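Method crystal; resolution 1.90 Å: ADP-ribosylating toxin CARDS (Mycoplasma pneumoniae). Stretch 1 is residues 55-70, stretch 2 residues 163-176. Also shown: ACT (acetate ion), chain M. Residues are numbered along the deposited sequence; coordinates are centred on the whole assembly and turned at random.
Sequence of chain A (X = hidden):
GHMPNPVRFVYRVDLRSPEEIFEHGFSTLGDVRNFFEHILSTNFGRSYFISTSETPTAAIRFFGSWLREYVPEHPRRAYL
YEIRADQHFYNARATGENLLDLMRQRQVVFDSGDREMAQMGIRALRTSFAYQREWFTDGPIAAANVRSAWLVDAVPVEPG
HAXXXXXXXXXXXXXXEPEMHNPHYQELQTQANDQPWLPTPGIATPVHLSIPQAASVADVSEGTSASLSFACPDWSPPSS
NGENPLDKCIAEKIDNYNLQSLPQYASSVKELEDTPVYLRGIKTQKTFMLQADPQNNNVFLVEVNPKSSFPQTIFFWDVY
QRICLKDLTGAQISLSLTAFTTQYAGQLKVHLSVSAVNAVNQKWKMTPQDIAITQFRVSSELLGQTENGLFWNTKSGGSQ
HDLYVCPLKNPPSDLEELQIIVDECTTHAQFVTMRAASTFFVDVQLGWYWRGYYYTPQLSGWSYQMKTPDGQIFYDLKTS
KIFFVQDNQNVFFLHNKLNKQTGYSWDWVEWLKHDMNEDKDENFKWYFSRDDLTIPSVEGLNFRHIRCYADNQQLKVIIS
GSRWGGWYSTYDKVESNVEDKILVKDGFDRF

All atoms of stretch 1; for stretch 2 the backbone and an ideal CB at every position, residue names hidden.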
# COMPACT_ATOMS: atom_id res chain seq x y z
N THR A 55 -9.25 -2.72 -2.76
CA THR A 55 -9.98 -1.44 -2.89
C THR A 55 -10.30 -1.12 -4.35
O THR A 55 -9.55 -1.51 -5.24
CB THR A 55 -9.17 -0.22 -2.34
OG1 THR A 55 -8.02 0.03 -3.17
CG2 THR A 55 -8.72 -0.44 -0.89
N PRO A 56 -11.38 -0.36 -4.58
CA PRO A 56 -11.71 0.06 -5.95
C PRO A 56 -10.60 0.93 -6.55
O PRO A 56 -10.29 0.84 -7.74
CB PRO A 56 -12.99 0.90 -5.77
CG PRO A 56 -13.59 0.41 -4.51
CD PRO A 56 -12.43 0.03 -3.62
N THR A 57 -9.99 1.78 -5.73
CA THR A 57 -8.96 2.66 -6.23
C THR A 57 -7.75 1.90 -6.78
O THR A 57 -7.21 2.25 -7.83
CB THR A 57 -8.51 3.66 -5.15
OG1 THR A 57 -9.64 4.44 -4.73
CG2 THR A 57 -7.43 4.59 -5.70
N ALA A 58 -7.33 0.85 -6.07
CA ALA A 58 -6.22 0.04 -6.55
C ALA A 58 -6.63 -0.82 -7.75
O ALA A 58 -5.84 -1.02 -8.67
CB ALA A 58 -5.65 -0.83 -5.41
N ALA A 59 -7.86 -1.34 -7.75
CA ALA A 59 -8.33 -2.13 -8.89
C ALA A 59 -8.33 -1.31 -10.18
O ALA A 59 -8.16 -1.86 -11.27
CB ALA A 59 -9.73 -2.70 -8.63
N ILE A 60 -8.57 -0.01 -10.08
CA ILE A 60 -8.79 0.80 -11.28
C ILE A 60 -7.56 1.59 -11.72
O ILE A 60 -7.55 2.18 -12.82
CB ILE A 60 -10.04 1.73 -11.15
CG1 ILE A 60 -10.44 2.28 -12.53
CG2 ILE A 60 -9.74 2.89 -10.23
CD1 ILE A 60 -11.84 2.91 -12.55
N ARG A 61 -6.51 1.59 -10.91
CA ARG A 61 -5.31 2.37 -11.25
C ARG A 61 -4.77 2.12 -12.66
O ARG A 61 -4.44 3.08 -13.39
CB ARG A 61 -4.21 2.19 -10.20
CG ARG A 61 -2.88 2.94 -10.49
CD ARG A 61 -3.07 4.43 -10.77
NE ARG A 61 -1.79 5.03 -11.15
CZ ARG A 61 -1.27 4.97 -12.37
NH1 ARG A 61 -1.93 4.35 -13.34
NH2 ARG A 61 -0.08 5.53 -12.63
N PHE A 62 -4.65 0.85 -13.07
CA PHE A 62 -4.06 0.55 -14.38
C PHE A 62 -4.88 1.22 -15.48
O PHE A 62 -4.35 1.59 -16.52
CB PHE A 62 -3.99 -0.97 -14.66
CG PHE A 62 -5.32 -1.57 -15.07
CD1 PHE A 62 -6.25 -1.95 -14.11
CD2 PHE A 62 -5.65 -1.72 -16.41
CE1 PHE A 62 -7.49 -2.48 -14.47
CE2 PHE A 62 -6.90 -2.25 -16.78
CZ PHE A 62 -7.82 -2.64 -15.81
N PHE A 63 -6.17 1.36 -15.21
CA PHE A 63 -7.12 1.84 -16.20
C PHE A 63 -6.94 3.34 -16.48
O PHE A 63 -7.44 3.86 -17.48
CB PHE A 63 -8.54 1.49 -15.73
CG PHE A 63 -9.58 1.58 -16.82
CD1 PHE A 63 -9.55 0.70 -17.89
CD2 PHE A 63 -10.60 2.51 -16.74
CE1 PHE A 63 -10.52 0.76 -18.88
CE2 PHE A 63 -11.57 2.57 -17.73
CZ PHE A 63 -11.52 1.70 -18.80
N GLY A 64 -6.22 4.03 -15.60
CA GLY A 64 -5.86 5.43 -15.82
C GLY A 64 -4.55 5.67 -16.56
O GLY A 64 -4.00 6.78 -16.49
N SER A 65 -4.01 4.65 -17.24
CA SER A 65 -2.78 4.82 -18.02
C SER A 65 -2.93 5.95 -19.03
O SER A 65 -3.99 6.10 -19.63
CB SER A 65 -2.46 3.55 -18.81
OG SER A 65 -2.10 2.49 -17.95
N TRP A 66 -1.86 6.72 -19.23
CA TRP A 66 -1.93 7.91 -20.07
C TRP A 66 -1.83 7.56 -21.55
O TRP A 66 -1.21 6.56 -21.92
CB TRP A 66 -0.82 8.88 -19.69
CG TRP A 66 -0.90 9.42 -18.28
CD1 TRP A 66 -1.82 9.11 -17.31
CD2 TRP A 66 -0.00 10.37 -17.71
NE1 TRP A 66 -1.54 9.83 -16.17
CE2 TRP A 66 -0.43 10.60 -16.38
CE3 TRP A 66 1.13 11.04 -18.18
CZ2 TRP A 66 0.24 11.48 -15.53
CZ3 TRP A 66 1.79 11.91 -17.34
CH2 TRP A 66 1.34 12.12 -16.02
N LEU A 67 -2.43 8.38 -22.40
CA LEU A 67 -2.50 8.05 -23.83
C LEU A 67 -1.38 8.72 -24.61
O LEU A 67 -0.87 9.75 -24.20
CB LEU A 67 -3.83 8.51 -24.43
CG LEU A 67 -5.13 8.05 -23.77
CD1 LEU A 67 -6.30 8.42 -24.66
CD2 LEU A 67 -5.11 6.56 -23.53
N ARG A 68 -1.04 8.14 -25.76
CA ARG A 68 -0.21 8.83 -26.74
C ARG A 68 -1.00 10.00 -27.34
O ARG A 68 -2.23 10.03 -27.24
CB ARG A 68 0.21 7.88 -27.86
CG ARG A 68 1.10 6.74 -27.41
CD ARG A 68 1.44 5.82 -28.58
NE ARG A 68 2.38 4.78 -28.20
CZ ARG A 68 3.70 4.94 -28.13
NH1 ARG A 68 4.24 6.12 -28.43
NH2 ARG A 68 4.49 3.93 -27.77
N GLU A 69 -0.29 10.92 -27.97
CA GLU A 69 -0.88 12.10 -28.60
C GLU A 69 -1.55 11.81 -29.94
O GLU A 69 -1.01 12.15 -30.99
CB GLU A 69 0.19 13.19 -28.80
CG GLU A 69 0.83 13.65 -27.51
CD GLU A 69 1.78 14.82 -27.69
OE1 GLU A 69 2.65 14.78 -28.59
OE2 GLU A 69 1.65 15.80 -26.92
N TYR A 70 -2.72 11.17 -29.91
CA TYR A 70 -3.51 10.93 -31.12
C TYR A 70 -4.97 11.13 -30.74
O TYR A 70 -5.30 11.26 -29.57
CB TYR A 70 -3.31 9.50 -31.63
CG TYR A 70 -3.87 8.44 -30.71
CD1 TYR A 70 -3.12 7.95 -29.65
CD2 TYR A 70 -5.16 7.95 -30.88
CE1 TYR A 70 -3.62 6.98 -28.79
CE2 TYR A 70 -5.68 6.99 -30.03
CZ TYR A 70 -4.90 6.51 -28.98
OH TYR A 70 -5.40 5.55 -28.12
N UNK A 163 -0.92 20.47 -20.70
CA UNK A 163 0.23 20.04 -21.48
C UNK A 163 0.43 18.54 -21.29
O UNK A 163 -0.05 17.97 -20.31
CB UNK A 163 1.49 20.81 -21.08
N UNK A 164 1.10 17.91 -22.24
CA UNK A 164 1.27 16.45 -22.23
C UNK A 164 2.68 16.08 -21.75
O UNK A 164 3.63 16.21 -22.50
CB UNK A 164 1.01 15.87 -23.62
N UNK A 165 2.81 15.64 -20.49
CA UNK A 165 4.16 15.40 -19.98
C UNK A 165 4.87 14.29 -20.78
O UNK A 165 4.32 13.20 -20.95
CB UNK A 165 4.10 15.03 -18.50
N UNK A 166 6.07 14.59 -21.26
CA UNK A 166 6.82 13.67 -22.12
C UNK A 166 5.99 13.15 -23.29
O UNK A 166 6.18 12.02 -23.73
CB UNK A 166 7.33 12.49 -21.29
N UNK A 167 5.04 13.95 -23.76
CA UNK A 167 4.25 13.57 -24.92
C UNK A 167 3.10 12.61 -24.64
O UNK A 167 2.53 12.03 -25.57
CB UNK A 167 5.17 12.94 -25.96
N UNK A 168 2.76 12.42 -23.36
CA UNK A 168 1.63 11.56 -22.99
C UNK A 168 0.51 12.40 -22.41
O UNK A 168 0.76 13.43 -21.78
CB UNK A 168 2.06 10.49 -21.99
N UNK A 169 -0.73 11.97 -22.61
CA UNK A 169 -1.89 12.75 -22.19
C UNK A 169 -2.41 12.29 -20.84
O UNK A 169 -2.77 11.12 -20.68
CB UNK A 169 -3.00 12.66 -23.24
N UNK A 170 -2.44 13.20 -19.87
CA UNK A 170 -2.84 12.88 -18.50
C UNK A 170 -4.31 12.47 -18.44
O UNK A 170 -5.19 13.23 -18.83
CB UNK A 170 -2.59 14.08 -17.58
N UNK A 171 -4.55 11.27 -17.92
CA UNK A 171 -5.88 10.73 -17.79
C UNK A 171 -6.23 10.49 -16.33
O UNK A 171 -5.35 10.28 -15.50
CB UNK A 171 -6.01 9.43 -18.59
N UNK A 172 -7.52 10.48 -16.04
CA UNK A 172 -8.00 10.00 -14.76
C UNK A 172 -9.16 9.04 -15.03
O UNK A 172 -9.53 8.82 -16.18
CB UNK A 172 -8.43 11.16 -13.85
N UNK A 173 -9.71 8.45 -13.99
CA UNK A 173 -10.80 7.50 -14.16
C UNK A 173 -12.02 8.02 -13.43
O UNK A 173 -11.92 8.86 -12.54
CB UNK A 173 -10.41 6.11 -13.65
N UNK A 174 -13.18 7.53 -13.84
CA UNK A 174 -14.42 7.88 -13.17
C UNK A 174 -15.24 6.63 -12.93
O UNK A 174 -15.34 5.76 -13.80
CB UNK A 174 -15.22 8.90 -13.99
N UNK A 175 -15.82 6.53 -11.74
CA UNK A 175 -16.78 5.46 -11.47
C UNK A 175 -18.19 6.04 -11.62
O UNK A 175 -18.64 6.85 -10.82
CB UNK A 175 -16.57 4.86 -10.08
N UNK A 176 -18.88 5.63 -12.67
CA UNK A 176 -20.19 6.19 -12.97
C UNK A 176 -21.35 5.53 -12.22
O UNK A 176 -21.42 4.30 -12.12
CB UNK A 176 -20.44 6.09 -14.48
C ACT M . -1.39 21.71 -17.07
O ACT M . -1.02 20.66 -16.50
OXT ACT M . -0.73 22.08 -18.07
CH3 ACT M . -2.57 22.50 -16.59

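Position 163 has nothing of stretch 1 within 5.5 Å of its ideal CB, but the acetate lies nearby, so a donor would suit. It is His 163, whose N and ND1 donate to acetate OXT (3.1 and 2.8 Å).

At position 164 CA-to-CB points toward stretch 1, and the ideal CB is 3.4 Å from Glu 69 OE2. The carboxylate calls for a donor or a cation, with several polar residues possible. The residue is His 164; its ND1 donates to Glu 69 OE2 at 2.6 Å and 158°, the carboxylate oxygen lying at the ring edge, near its plane.

Position 165 (phi -62°, psi 128°) has its ideal CB 4.0 Å from Trp 66 CZ3. A compact apolar group fits, and the phi admits proline. Pro 165 places CG 3.8 Å from Trp 66 CZ3.

At 166 CA-to-CB points sideways, with nothing of stretch 1 within 5.5 Å of the ideal CB; the left-handed backbone (phi 50°, psi 30°) suits Gly, Asn or Asp, though others can adopt it. It is Ala 166. At 167, phi 80° by itself favours glycine, and the ideal CB would lie 4.1 Å from Glu 69 OE1. Gly 167 is found, its O 3.0 Å from Glu 69 CG.

The ideal CB of 168 is 3.7 Å from Leu 67 O and 4.0 Å from Trp 66 CE3. A long chain could pass the indole and use a backbone carbonyl; an apolar chain could also pack here. Arg 168 does the former: CB sits at the indole edge, NH1 donates to Trp 66 O (2.9 Å, 136°), and one guanidinium face lies over Arg 68 CG.

Position 169 is paired antiparallel with Leu 67, and its CB lies on the same sheet face, favouring a branched or other apolar residue. Val 169 brings CB 4.3 Å from Leu 67 CB. The backbone pairing needs only an N-H here, so any residue but proline could supply it: Val 169 N donates to Leu 67 O at 2.7 Å, and Leu 67 N to Val 169 O at 3.3 Å.

At 170 the CA lies 3.8 Å from the centroid of the Trp 66 five-membered ring, 6° off its normal, and CB points sideways; a modest aliphatic group suits. Val 170 extends CG2 to 3.8 Å from Trp 66 CH2, over one face.

Position 171 points toward stretch 1, its ideal CB 3.9 Å from Gly 64 O and 4.0 Å from Ser 65 O. Slender chains of several kinds would fit. Glu 171 bends (chi2 -82°) to put OE2 3.5 Å from Leu 67 CG. A water links its O with Gly 64 O and Trp 66 NE1.

Positions 172 and 174 point away, with nothing of stretch 1 within 5.5 Å of either ideal CB, so this contact would accept many residues; they are Thr 172 and Arg 174. At 173 the ideal CB is 3.7 Å from Ile 60 CD1, near side-chain-free Gly 64, inviting a small branched residue; Thr 173 sets CG2 3.6 Å from Gly 64 N. Position 175 points toward Pro 56 and Ile 60, but its ideal CB has nothing within 5.5 Å, so a longer aliphatic chain such as Leu, Ile or Met suits; Ile 175 CD1 is 4.4 Å from Pro 56 CB. Position 176, out of reach, is Asn 176.

Stretch 2 (163-176) HHPAGRVVETTRIN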
# COMPACT_ATOMS: atom_id res chain seq x y z
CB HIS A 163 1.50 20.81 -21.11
CG HIS A 163 2.15 20.36 -19.84
ND1 HIS A 163 1.71 20.76 -18.59
CD2 HIS A 163 3.21 19.55 -19.62
CE1 HIS A 163 2.47 20.21 -17.66
NE2 HIS A 163 3.39 19.47 -18.26
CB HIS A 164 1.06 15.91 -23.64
CG HIS A 164 -0.26 16.29 -24.23
ND1 HIS A 164 -0.47 16.35 -25.60
CD2 HIS A 164 -1.43 16.63 -23.65
CE1 HIS A 164 -1.72 16.71 -25.83
NE2 HIS A 164 -2.33 16.89 -24.67
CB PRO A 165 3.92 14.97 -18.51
CG PRO A 165 2.52 15.53 -18.18
CD PRO A 165 1.77 15.38 -19.48
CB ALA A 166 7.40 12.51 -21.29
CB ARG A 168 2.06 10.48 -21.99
CG ARG A 168 2.85 9.34 -22.63
CD ARG A 168 1.93 8.26 -23.11
NE ARG A 168 2.65 7.16 -23.74
CZ ARG A 168 2.09 6.02 -24.12
NH1 ARG A 168 0.79 5.80 -23.91
NH2 ARG A 168 2.83 5.08 -24.69
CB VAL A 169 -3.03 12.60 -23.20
CG1 VAL A 169 -4.24 13.40 -22.75
CG2 VAL A 169 -2.56 13.03 -24.59
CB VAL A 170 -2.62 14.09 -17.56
CG1 VAL A 170 -3.07 13.77 -16.14
CG2 VAL A 170 -1.15 14.54 -17.58
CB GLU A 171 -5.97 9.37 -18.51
CG GLU A 171 -5.63 9.41 -19.97
CD GLU A 171 -6.79 9.87 -20.83
OE1 GLU A 171 -7.94 9.46 -20.57
OE2 GLU A 171 -6.53 10.62 -21.79
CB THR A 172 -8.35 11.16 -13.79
OG1 THR A 172 -8.56 10.64 -12.48
CG2 THR A 172 -9.59 11.92 -14.25
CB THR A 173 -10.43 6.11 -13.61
OG1 THR A 173 -10.04 6.24 -12.24
CG2 THR A 173 -9.25 5.54 -14.40
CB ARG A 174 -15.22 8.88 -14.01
CG ARG A 174 -14.51 10.21 -14.22
CD ARG A 174 -15.44 11.19 -14.93
NE ARG A 174 -16.03 10.56 -16.11
CZ ARG A 174 -17.02 11.09 -16.81
NH1 ARG A 174 -17.54 12.26 -16.46
NH2 ARG A 174 -17.50 10.45 -17.87
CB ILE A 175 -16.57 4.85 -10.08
CG1 ILE A 175 -15.11 4.38 -9.94
CG2 ILE A 175 -17.55 3.69 -9.85
CD1 ILE A 175 -14.76 3.87 -8.56
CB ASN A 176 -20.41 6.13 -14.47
CG ASN A 176 -19.34 6.88 -15.24
OD1 ASN A 176 -19.15 8.09 -15.04
ND2 ASN A 176 -18.60 6.18 -16.09
O HOH W 1 -3.66 8.41 -14.36
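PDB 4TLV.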